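Probable glutaminase ybaS (Escherichia coli, PDB 1U60) catalyses the hydrolysis of L-glutamine to L-glutamate and ammonium, as a homotetrameric enzyme of the glutaminase family. Local coordinates at residues G215-N218 with K223-L226; G209-L212 with V217-L220; L73-E78 with W136-H141; G272-A277 with L303-F308. All coordinates share one frame; numbering follows the deposited sequence.

Interactions 1 and 2 form one unit, their centres about 6 Å apart: strand 217-218 pairs with strand 223-224 in interaction 1 and lies against helix 202-213 in interaction 2, so Val-217 and Asn-218 serve both. Interaction 3, about 13 Å from interaction 1 between centres, is tied to it by Leu-226, which packs on Ala-74 and Glu-78 of helix 68-80. Interaction 4 touches interaction 2 where Ala-210 meets Gly-275, and it lies about 25 Å from interaction 3 between centres. Interaction 3 comes nearest to a predicted substrate-binding residue, the side chain of Ile-139 being about 7 Å from that of Tyr-192; the other three lie away from the annotated sites.

Interaction 1. Residues G215-N218 with K223-L226; sequences GGVN and KRVL
The carbonyl of Gly-216 takes two backbone N-H groups from the 223-226 segment, and the tight part of this contact is built round it. Val-225 N reaches Gly-216 O at 2.8 Å, almost in line with the C=O bond, while Leu-226 N comes in on a lone pair at 3.0 Å and 172°. Glycine suits the place: at phi 107° a CB would press on Leu-226 O and on the preceding carbonyl. Beyond it the strands pair antiparallel, Asn-218 N giving a 2.9 Å bond to Lys-223 O, with a weak return bond from Lys-223 N to Asn-218 O.

The looser, wetter side belongs to Arg-224. Its chain runs extended and then bends at chi3 (-62°), bringing the guanidinium alongside Gly-215 and Gly-216. NH1 donates to Gly-215 O at 2.8 Å and to Leu-226 O at 2.9 Å, both acceptors lying near the guanidinium plane; NH2 meets a water that also bonds weakly to Gly-215 O. Val-217 CG2 rests on one face of the group, 3.5 Å from Arg-224 NH2, a branched aliphatic flank for a flat cation held at its edge.

The pair forms a small beta hairpin entered directly from helix 202-213, whose Schellman motif closes at Gly-215. Leu-226 packs on helices 68-80, 132-147 and 202-213, and Val-225 lies on helix 132-147.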
loop_
_atom_site.group_PDB
_atom_site.type_symbol
_atom_site.label_atom_id
_atom_site.label_comp_id
_atom_site.label_asym_id
_atom_site.label_seq_id
_atom_site.Cartn_x
_atom_site.Cartn_y
_atom_site.Cartn_z
ATOM N N GLY A 215 -8.527 17.560 -1.578
ATOM C CA GLY A 215 -7.942 17.809 -0.279
ATOM C C GLY A 215 -8.985 18.145 0.773
ATOM O O GLY A 215 -8.704 18.877 1.743
ATOM N N GLY A 216 -10.169 17.600 0.611
ATOM C CA GLY A 216 -11.151 17.716 1.659
ATOM C C GLY A 216 -12.274 18.682 1.349
ATOM O O GLY A 216 -13.127 18.905 2.204
ATOM N N VAL A 217 -12.259 19.243 0.148
ATOM C CA VAL A 217 -13.298 20.177 -0.319
ATOM C C VAL A 217 -14.214 19.464 -1.297
ATOM O O VAL A 217 -13.750 18.967 -2.319
ATOM C CB VAL A 217 -12.685 21.415 -1.037
ATOM C CG1 VAL A 217 -13.746 22.367 -1.569
ATOM C CG2 VAL A 217 -11.769 22.211 -0.086
ATOM N N ASN A 218 -15.490 19.411 -0.976
ATOM C CA ASN A 218 -16.505 18.856 -1.891
ATOM C C ASN A 218 -16.705 19.844 -3.052
ATOM O O ASN A 218 -17.138 20.989 -2.831
ATOM C CB ASN A 218 -17.830 18.580 -1.154
ATOM C CG ASN A 218 -18.879 17.980 -2.092
ATOM O OD1 ASN A 218 -18.978 18.367 -3.267
ATOM N ND2 ASN A 218 -19.679 17.038 -1.581
ATOM N N LYS A 223 -17.572 23.284 -0.420
ATOM C CA LYS A 223 -17.516 23.294 1.044
ATOM C C LYS A 223 -16.347 22.450 1.523
ATOM O O LYS A 223 -16.205 21.290 1.093
ATOM C CB LYS A 223 -18.782 22.717 1.639
ATOM C CG LYS A 223 -18.902 22.881 3.174
ATOM C CD LYS A 223 -20.378 22.905 3.617
ATOM C CE LYS A 223 -20.489 23.404 5.043
ATOM N NZ LYS A 223 -21.472 22.626 5.863
ATOM N N ARG A 224 -15.539 23.009 2.428
ATOM C CA ARG A 224 -14.479 22.232 3.051
ATOM C C ARG A 224 -15.073 21.342 4.111
ATOM O O ARG A 224 -15.658 21.834 5.065
ATOM C CB ARG A 224 -13.367 23.084 3.680
ATOM C CG ARG A 224 -12.335 22.164 4.358
ATOM C CD ARG A 224 -11.031 22.792 4.763
ATOM N NE ARG A 224 -10.316 23.304 3.630
ATOM C CZ ARG A 224 -9.586 22.567 2.828
ATOM N NH1 ARG A 224 -9.496 21.241 2.997
ATOM N NH2 ARG A 224 -8.978 23.106 1.800
ATOM N N VAL A 225 -14.967 20.029 3.923
ATOM C CA VAL A 225 -15.491 19.022 4.840
ATOM C C VAL A 225 -14.369 18.476 5.713
ATOM O O VAL A 225 -14.587 18.205 6.858
ATOM C CB VAL A 225 -16.110 17.842 4.048
ATOM C CG1 VAL A 225 -16.665 16.757 4.937
ATOM C CG2 VAL A 225 -17.132 18.325 3.128
ATOM N N LEU A 226 -13.189 18.234 5.135
ATOM C CA LEU A 226 -12.054 17.702 5.868
ATOM C C LEU A 226 -10.843 18.645 5.837
ATOM O O LEU A 226 -10.674 19.369 4.877
ATOM C CB LEU A 226 -11.628 16.373 5.243
ATOM C CG LEU A 226 -12.741 15.359 4.981
ATOM C CD1 LEU A 226 -12.139 14.126 4.254
ATOM C CD2 LEU A 226 -13.457 14.929 6.286
HETATM O O HOH W 1 -7.798 21.421 -0.370
#

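Interaction 2. Residues G209-L212 with V217-L220; sequences GATL and VNPL
Thr-211 lays its side chain against the backbone of Val-217 and Asn-218, where the chain returns past the helix it has just left. Its CB stands 4.1 Å from both Asn-218 CA and Val-217 O. From there the two branches part. The methyl, CG2, lies opposite the threonine's own backbone N (chi1 of OG1 -63°) and fits against the peptide between the two strand residues, 3.7 Å from Asn-218 N. The hydroxyl branch goes further along the strand: OG1 sits 3.3 Å from Asn-218 CA and 3.4 Å from Asn-218 CB. These are packing contacts, for the hydrogen-bonding partners of OG1 are two carbonyls, Thr-207 O, one turn back in the helix, and Leu-146 O of helix 132-147, which its one proton must share or alternate between. Threonine thus offers a small branched surface whose hydroxyl need not face solvent.

The backbone joins in as well, Thr-211 CA making a nearly straight CH···O contact with Val-217 O at 3.5 Å. Beside it, Ala-210 CB points at the proline ring and meets Pro-219 CG at 3.8 Å; a methyl is short enough to let the ring come close. Asn-218 OD1 accepts from Leu-220 N at 2.8 Å in an Asx turn, and from Thr-221 N, turning the chain after the strand, while its ND2 binds Gln-145 O.

The contact therefore lies where helix 202-213, the hairpin of strands 217-218 and 223-224, and the C-terminal end of helix 132-147 come together.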
loop_
_atom_site.group_PDB
_atom_site.type_symbol
_atom_site.label_atom_id
_atom_site.label_comp_id
_atom_site.label_asym_id
_atom_site.label_seq_id
_atom_site.Cartn_x
_atom_site.Cartn_y
_atom_site.Cartn_z
ATOM N N GLY A 209 -14.985 10.481 -3.755
ATOM C CA GLY A 209 -13.629 10.478 -4.298
ATOM C C GLY A 209 -13.066 11.858 -4.613
ATOM O O GLY A 209 -11.901 12.129 -4.332
ATOM N N ALA A 210 -13.902 12.719 -5.206
ATOM C CA ALA A 210 -13.506 14.029 -5.614
ATOM C C ALA A 210 -13.271 14.940 -4.395
ATOM O O ALA A 210 -12.382 15.771 -4.406
ATOM C CB ALA A 210 -14.511 14.631 -6.520
ATOM N N THR A 211 -14.015 14.722 -3.334
ATOM C CA THR A 211 -13.806 15.475 -2.109
ATOM C C THR A 211 -12.418 15.146 -1.559
ATOM O O THR A 211 -11.667 16.043 -1.149
ATOM C CB THR A 211 -14.906 15.188 -1.103
ATOM O OG1 THR A 211 -16.186 15.623 -1.634
ATOM C CG2 THR A 211 -14.619 15.954 0.185
ATOM N N LEU A 212 -12.053 13.862 -1.587
ATOM C CA LEU A 212 -10.743 13.469 -1.142
ATOM C C LEU A 212 -9.699 13.999 -2.128
ATOM O O LEU A 212 -8.655 14.543 -1.711
ATOM C CB LEU A 212 -10.696 11.964 -1.009
ATOM C CG LEU A 212 -11.614 11.308 0.018
ATOM C CD1 LEU A 212 -11.600 9.749 -0.120
ATOM C CD2 LEU A 212 -11.261 11.745 1.464
ATOM N N VAL A 217 -12.259 19.243 0.148
ATOM C CA VAL A 217 -13.298 20.177 -0.319
ATOM C C VAL A 217 -14.214 19.464 -1.297
ATOM O O VAL A 217 -13.750 18.967 -2.319
ATOM C CB VAL A 217 -12.685 21.415 -1.037
ATOM C CG1 VAL A 217 -13.746 22.367 -1.569
ATOM C CG2 VAL A 217 -11.769 22.211 -0.086
ATOM N N ASN A 218 -15.490 19.411 -0.976
ATOM C CA ASN A 218 -16.505 18.856 -1.891
ATOM C C ASN A 218 -16.705 19.844 -3.052
ATOM O O ASN A 218 -17.138 20.989 -2.831
ATOM C CB ASN A 218 -17.830 18.580 -1.154
ATOM C CG ASN A 218 -18.879 17.980 -2.092
ATOM O OD1 ASN A 218 -18.978 18.367 -3.267
ATOM N ND2 ASN A 218 -19.679 17.038 -1.581
ATOM N N PRO A 219 -16.290 19.465 -4.264
ATOM C CA PRO A 219 -16.290 20.428 -5.379
ATOM C C PRO A 219 -17.694 20.723 -5.921
ATOM O O PRO A 219 -17.837 21.627 -6.752
ATOM C CB PRO A 219 -15.363 19.769 -6.414
ATOM C CG PRO A 219 -15.575 18.264 -6.207
ATOM C CD PRO A 219 -15.816 18.126 -4.706
ATOM N N LEU A 220 -18.729 19.989 -5.488
ATOM C CA LEU A 220 -20.087 20.243 -5.958
ATOM C C LEU A 220 -20.830 21.185 -5.025
ATOM O O LEU A 220 -21.653 21.968 -5.477
ATOM C CB LEU A 220 -20.896 18.955 -6.139
ATOM C CG LEU A 220 -20.274 17.973 -7.140
ATOM C CD1 LEU A 220 -21.193 16.764 -7.326
ATOM C CD2 LEU A 220 -19.867 18.571 -8.496
#

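Interaction 3. Residues L73-E78 with W136-H141; sequences LALALE and WQRILH
Leu-75 and Arg-138 reach across between two helices and cross at about a right angle, the leucine fork spanning from the guanidinium end of the arginine to its base. The fork works with both prongs. CD1 meets the far end of the arginine, 3.6 Å from Arg-138 NH2, whereas CD2 goes down to the helix surface, 3.8 Å from Arg-138 O and 4.2 Å from Arg-138 CB. Seen from the guanidinium, CD2 stands over one face, offset toward the rim of the group. Leu-75 extends directly at the other helix because its CG lies opposite the backbone N (chi1 -174°), and the branched side chain is long enough to span the distance between helices whose nearest CA atoms, those of Leu-75 and Ile-139, are 7.3 Å apart.

This is helix-to-helix packing of helix 68-80 on helix 132-147, inside a domain whose family belongs to the beta-lactamase clan. It is narrow, resting on a single leucine from the first helix.

Ile-139 supplies the purely apolar partner, its CG1 lying 4.1 Å from Leu-75 CD2; its side chain also packs on Val-191 and Gln-195 of helix 185-195, the helix that carries Tyr-192, predicted to bind substrate. Arg-138 combines two roles. Its CB and one guanidinium face pack on the leucine, while the bend at chi3 (68°) helps to carry NH1 to a salt bridge with Asp-79 OD2 and a hydrogen bond to Asn-128 O. That carboxylate probably offsets the arginine's charge beside the apolar packing, and Ile-127 also touches the arginine side chain.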
loop_
_atom_site.group_PDB
_atom_site.type_symbol
_atom_site.label_atom_id
_atom_site.label_comp_id
_atom_site.label_asym_id
_atom_site.label_seq_id
_atom_site.Cartn_x
_atom_site.Cartn_y
_atom_site.Cartn_z
ATOM N N LEU A 73 -13.799 6.802 8.965
ATOM C CA LEU A 73 -12.389 7.063 9.175
ATOM C C LEU A 73 -12.136 8.570 9.069
ATOM O O LEU A 73 -11.368 9.157 9.842
ATOM C CB LEU A 73 -11.544 6.298 8.154
ATOM C CG LEU A 73 -10.063 6.620 8.104
ATOM C CD1 LEU A 73 -9.471 6.447 9.542
ATOM C CD2 LEU A 73 -9.297 5.803 7.077
ATOM N N ALA A 74 -12.691 9.181 8.026
ATOM C CA ALA A 74 -12.468 10.619 7.811
ATOM C C ALA A 74 -12.946 11.402 9.046
ATOM O O ALA A 74 -12.241 12.274 9.571
ATOM C CB ALA A 74 -13.142 11.058 6.592
ATOM N N LEU A 75 -14.116 11.032 9.576
ATOM C CA LEU A 75 -14.621 11.688 10.779
ATOM C C LEU A 75 -13.737 11.451 12.000
ATOM O O LEU A 75 -13.490 12.363 12.795
ATOM C CB LEU A 75 -16.076 11.260 11.035
ATOM C CG LEU A 75 -16.753 11.977 12.176
ATOM C CD1 LEU A 75 -16.678 13.498 12.035
ATOM C CD2 LEU A 75 -18.160 11.488 12.250
ATOM N N ALA A 76 -13.238 10.225 12.160
ATOM C CA ALA A 76 -12.404 9.921 13.328
ATOM C C ALA A 76 -11.149 10.764 13.273
ATOM O O ALA A 76 -10.669 11.272 14.294
ATOM C CB ALA A 76 -12.029 8.487 13.360
ATOM N N LEU A 77 -10.591 10.941 12.082
ATOM C CA LEU A 77 -9.406 11.779 11.945
ATOM C C LEU A 77 -9.683 13.233 12.320
ATOM O O LEU A 77 -8.870 13.881 13.003
ATOM C CB LEU A 77 -8.792 11.675 10.542
ATOM C CG LEU A 77 -8.091 10.363 10.140
ATOM C CD1 LEU A 77 -7.983 10.279 8.645
ATOM C CD2 LEU A 77 -6.723 10.261 10.809
ATOM N N GLU A 78 -10.840 13.751 11.946
ATOM C CA GLU A 78 -11.206 15.114 12.286
ATOM C C GLU A 78 -11.418 15.225 13.791
ATOM O O GLU A 78 -10.999 16.227 14.406
ATOM C CB GLU A 78 -12.494 15.560 11.574
ATOM C CG GLU A 78 -12.397 15.631 10.056
ATOM C CD GLU A 78 -11.424 16.705 9.595
ATOM O OE1 GLU A 78 -11.455 17.826 10.171
ATOM O OE2 GLU A 78 -10.597 16.437 8.705
ATOM N N TRP A 136 -24.684 8.198 15.386
ATOM C CA TRP A 136 -25.245 7.881 14.059
ATOM C C TRP A 136 -25.413 9.163 13.283
ATOM O O TRP A 136 -24.994 9.257 12.143
ATOM C CB TRP A 136 -26.558 7.067 14.174
ATOM C CG TRP A 136 -27.324 7.030 12.888
ATOM C CD1 TRP A 136 -28.622 7.489 12.661
ATOM C CD2 TRP A 136 -26.811 6.649 11.619
ATOM N NE1 TRP A 136 -28.932 7.331 11.330
ATOM C CE2 TRP A 136 -27.845 6.828 10.664
ATOM C CE3 TRP A 136 -25.559 6.171 11.171
ATOM C CZ2 TRP A 136 -27.665 6.542 9.307
ATOM C CZ3 TRP A 136 -25.399 5.886 9.835
ATOM C CH2 TRP A 136 -26.432 6.072 8.918
ATOM N N GLN A 137 -26.006 10.177 13.916
ATOM C CA GLN A 137 -26.280 11.426 13.225
ATOM C C GLN A 137 -24.987 12.039 12.675
ATOM O O GLN A 137 -24.995 12.524 11.556
ATOM C CB GLN A 137 -27.019 12.445 14.123
ATOM C CG GLN A 137 -28.512 12.140 14.279
ATOM C CD GLN A 137 -29.270 11.922 12.960
ATOM O OE1 GLN A 137 -29.218 12.759 12.067
ATOM N NE2 GLN A 137 -29.993 10.816 12.856
ATOM N N ARG A 138 -23.885 11.986 13.425
ATOM C CA ARG A 138 -22.650 12.633 12.988
ATOM C C ARG A 138 -22.042 11.869 11.804
ATOM O O ARG A 138 -21.553 12.467 10.884
ATOM C CB ARG A 138 -21.673 12.763 14.127
ATOM C CG ARG A 138 -22.127 13.719 15.274
ATOM C CD ARG A 138 -21.034 13.989 16.320
ATOM N NE ARG A 138 -19.942 14.768 15.733
ATOM C CZ ARG A 138 -18.670 14.372 15.605
ATOM N NH1 ARG A 138 -18.226 13.224 16.087
ATOM N NH2 ARG A 138 -17.803 15.205 15.032
ATOM N N ILE A 139 -22.160 10.546 11.816
ATOM C CA ILE A 139 -21.666 9.699 10.691
ATOM C C ILE A 139 -22.508 9.875 9.445
ATOM O O ILE A 139 -21.978 10.071 8.368
ATOM C CB ILE A 139 -21.603 8.238 11.123
ATOM C CG1 ILE A 139 -20.405 8.031 12.077
ATOM C CG2 ILE A 139 -21.490 7.286 9.917
ATOM C CD1 ILE A 139 -20.423 6.731 12.860
ATOM N N LEU A 140 -23.848 9.884 9.594
ATOM C CA LEU A 140 -24.751 10.145 8.464
ATOM C C LEU A 140 -24.420 11.510 7.841
ATOM O O LEU A 140 -24.359 11.643 6.639
ATOM C CB LEU A 140 -26.213 10.065 8.898
ATOM C CG LEU A 140 -27.231 10.400 7.817
ATOM C CD1 LEU A 140 -27.083 9.447 6.633
ATOM C CD2 LEU A 140 -28.652 10.347 8.393
ATOM N N HIS A 141 -24.162 12.507 8.686
ATOM C CA HIS A 141 -23.881 13.860 8.217
ATOM C C HIS A 141 -22.589 13.903 7.405
ATOM O O HIS A 141 -22.551 14.513 6.355
ATOM C CB HIS A 141 -23.822 14.810 9.412
ATOM C CG HIS A 141 -23.670 16.237 9.032
ATOM N ND1 HIS A 141 -24.694 16.962 8.460
ATOM C CD2 HIS A 141 -22.605 17.069 9.107
ATOM C CE1 HIS A 141 -24.271 18.196 8.235
ATOM N NE2 HIS A 141 -23.006 18.280 8.605
#

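Interaction 4. Residues G272-A277 with L303-F308; sequences GVMGIA and LGYNVF
Met-274 brings its sulfur and terminal methyl to the Tyr-305 ring in a Met-aromatic contact. The sulfur, SD, lies 5.1 Å from the ring centroid and 59° off the ring normal, an oblique approach, with the two side chains crossing at about a right angle. The methionine chain is bent at chi3 (59°), which turns CE back toward the ring and places it 3.9 Å from Tyr-305 CE2. A flexible, unbranched thioether suits such a spot, since it can fold to match both an aromatic and an aliphatic neighbour.

Apolar contacts come next. Met-274 CE also touches Leu-303 CD1 at 4.0 Å, so one methyl touches the leucine and the tyrosine together. Val-273 and Tyr-305 come from opposite directions, Val-273 CG1 lying oblique to the ring at its phenol end, 3.7 Å from Tyr-305 CZ. The same methyl makes a van der Waals contact with a polar atom, Tyr-305 OH, at 3.4 Å.

Backbone geometry presents these groups. Val-273 and Met-274 form a classic beta bulge opposite Val-270, and both point their side chains toward the 303-308 segment. On the other side, Gly-304 takes a positive phi in the Schellman motif that ends helix 290-303, and within the same turn Leu-303 O lies 3.9 Å above the centre of the Tyr-305 ring. Further along, Asn-306 and Phe-308 pack on Pro-232 and Ala-236 of the second subunit.

Where Leu-303 and Tyr-305 pack against the start of the central strand 274-279, at its bulge, the contact thus depends on shape and dispersion rather than on polar bonds.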
loop_
_atom_site.group_PDB
_atom_site.type_symbol
_atom_site.label_atom_id
_atom_site.label_comp_id
_atom_site.label_asym_id
_atom_site.label_seq_id
_atom_site.Cartn_x
_atom_site.Cartn_y
_atom_site.Cartn_z
ATOM N N GLY A 272 -5.387 15.312 -6.088
ATOM C CA GLY A 272 -5.327 16.586 -6.792
ATOM C C GLY A 272 -6.164 16.736 -8.046
ATOM O O GLY A 272 -6.207 17.832 -8.620
ATOM N N VAL A 273 -6.851 15.679 -8.481
ATOM C CA VAL A 273 -7.405 15.683 -9.830
ATOM C C VAL A 273 -8.876 15.294 -9.900
ATOM O O VAL A 273 -9.698 16.065 -10.383
ATOM C CB VAL A 273 -6.576 14.806 -10.776
ATOM C CG1 VAL A 273 -7.161 14.840 -12.227
ATOM C CG2 VAL A 273 -5.109 15.261 -10.782
ATOM N N MET A 274 -9.227 14.111 -9.420
ATOM C CA MET A 274 -10.587 13.600 -9.601
ATOM C C MET A 274 -10.903 12.384 -8.751
ATOM O O MET A 274 -10.019 11.696 -8.249
ATOM C CB MET A 274 -10.833 13.233 -11.080
ATOM C CG MET A 274 -9.977 12.068 -11.570
ATOM S SD MET A 274 -10.401 11.503 -13.212
ATOM C CE MET A 274 -10.139 13.021 -14.135
ATOM N N GLY A 275 -12.196 12.175 -8.529
ATOM C CA GLY A 275 -12.711 10.887 -8.103
ATOM C C GLY A 275 -13.222 10.099 -9.284
ATOM O O GLY A 275 -13.829 10.677 -10.191
ATOM N N ILE A 276 -12.989 8.786 -9.267
ATOM C CA ILE A 276 -13.491 7.888 -10.290
ATOM C C ILE A 276 -14.239 6.800 -9.565
ATOM O O ILE A 276 -13.752 6.181 -8.616
ATOM C CB ILE A 276 -12.363 7.243 -11.142
ATOM C CG1 ILE A 276 -11.387 8.280 -11.641
ATOM C CG2 ILE A 276 -12.937 6.321 -12.295
ATOM C CD1 ILE A 276 -10.042 7.673 -12.222
ATOM N N ALA A 277 -15.434 6.523 -10.018
ATOM C CA ALA A 277 -16.199 5.454 -9.382
ATOM C C ALA A 277 -16.928 4.625 -10.413
ATOM O O ALA A 277 -17.235 5.089 -11.522
ATOM C CB ALA A 277 -17.165 5.998 -8.395
ATOM N N LEU A 303 -6.625 7.677 -18.983
ATOM C CA LEU A 303 -6.258 9.051 -18.668
ATOM C C LEU A 303 -4.830 9.159 -18.117
ATOM O O LEU A 303 -4.354 10.282 -17.878
ATOM C CB LEU A 303 -7.284 9.674 -17.693
ATOM C CG LEU A 303 -8.715 9.799 -18.199
ATOM C CD1 LEU A 303 -9.625 10.416 -17.127
ATOM C CD2 LEU A 303 -8.777 10.579 -19.519
ATOM N N GLY A 304 -4.155 8.016 -17.932
ATOM C CA GLY A 304 -2.753 7.961 -17.520
ATOM C C GLY A 304 -2.504 8.269 -16.029
ATOM O O GLY A 304 -1.456 8.811 -15.688
ATOM N N TYR A 305 -3.470 7.972 -15.150
ATOM C CA TYR A 305 -3.308 8.243 -13.700
ATOM C C TYR A 305 -2.913 7.036 -12.870
ATOM O O TYR A 305 -3.570 5.984 -12.929
ATOM C CB TYR A 305 -4.592 8.814 -13.099
ATOM C CG TYR A 305 -4.995 10.125 -13.720
ATOM C CD1 TYR A 305 -4.103 11.218 -13.723
ATOM C CD2 TYR A 305 -6.285 10.310 -14.238
ATOM C CE1 TYR A 305 -4.480 12.440 -14.262
ATOM C CE2 TYR A 305 -6.634 11.519 -14.798
ATOM C CZ TYR A 305 -5.744 12.575 -14.797
ATOM O OH TYR A 305 -6.090 13.804 -15.335
ATOM N N ASN A 306 -1.832 7.192 -12.108
ATOM C CA ASN A 306 -1.222 6.146 -11.286
ATOM C C ASN A 306 -0.225 6.863 -10.393
ATOM O O ASN A 306 0.670 7.562 -10.911
ATOM C CB ASN A 306 -0.487 5.133 -12.168
ATOM C CG ASN A 306 0.106 3.967 -11.376
ATOM O OD1 ASN A 306 0.689 4.172 -10.333
ATOM N ND2 ASN A 306 0.042 2.750 -11.947
ATOM N N VAL A 307 -0.378 6.768 -9.083
ATOM C CA VAL A 307 0.491 7.535 -8.184
ATOM C C VAL A 307 1.958 7.034 -8.171
ATOM O O VAL A 307 2.836 7.724 -7.638
ATOM C CB VAL A 307 -0.028 7.583 -6.730
ATOM C CG1 VAL A 307 -1.484 8.068 -6.650
ATOM C CG2 VAL A 307 0.151 6.273 -6.001
ATOM N N PHE A 308 2.224 5.869 -8.765
ATOM C CA PHE A 308 3.600 5.330 -8.903
ATOM C C PHE A 308 4.287 5.706 -10.217
ATOM O O PHE A 308 5.380 5.215 -10.526
ATOM C CB PHE A 308 3.565 3.805 -8.712
ATOM C CG PHE A 308 2.896 3.388 -7.392
ATOM C CD1 PHE A 308 3.408 3.857 -6.179
ATOM C CD2 PHE A 308 1.792 2.578 -7.371
ATOM C CE1 PHE A 308 2.820 3.505 -4.979
ATOM C CE2 PHE A 308 1.152 2.257 -6.144
ATOM C CZ PHE A 308 1.683 2.736 -4.947
#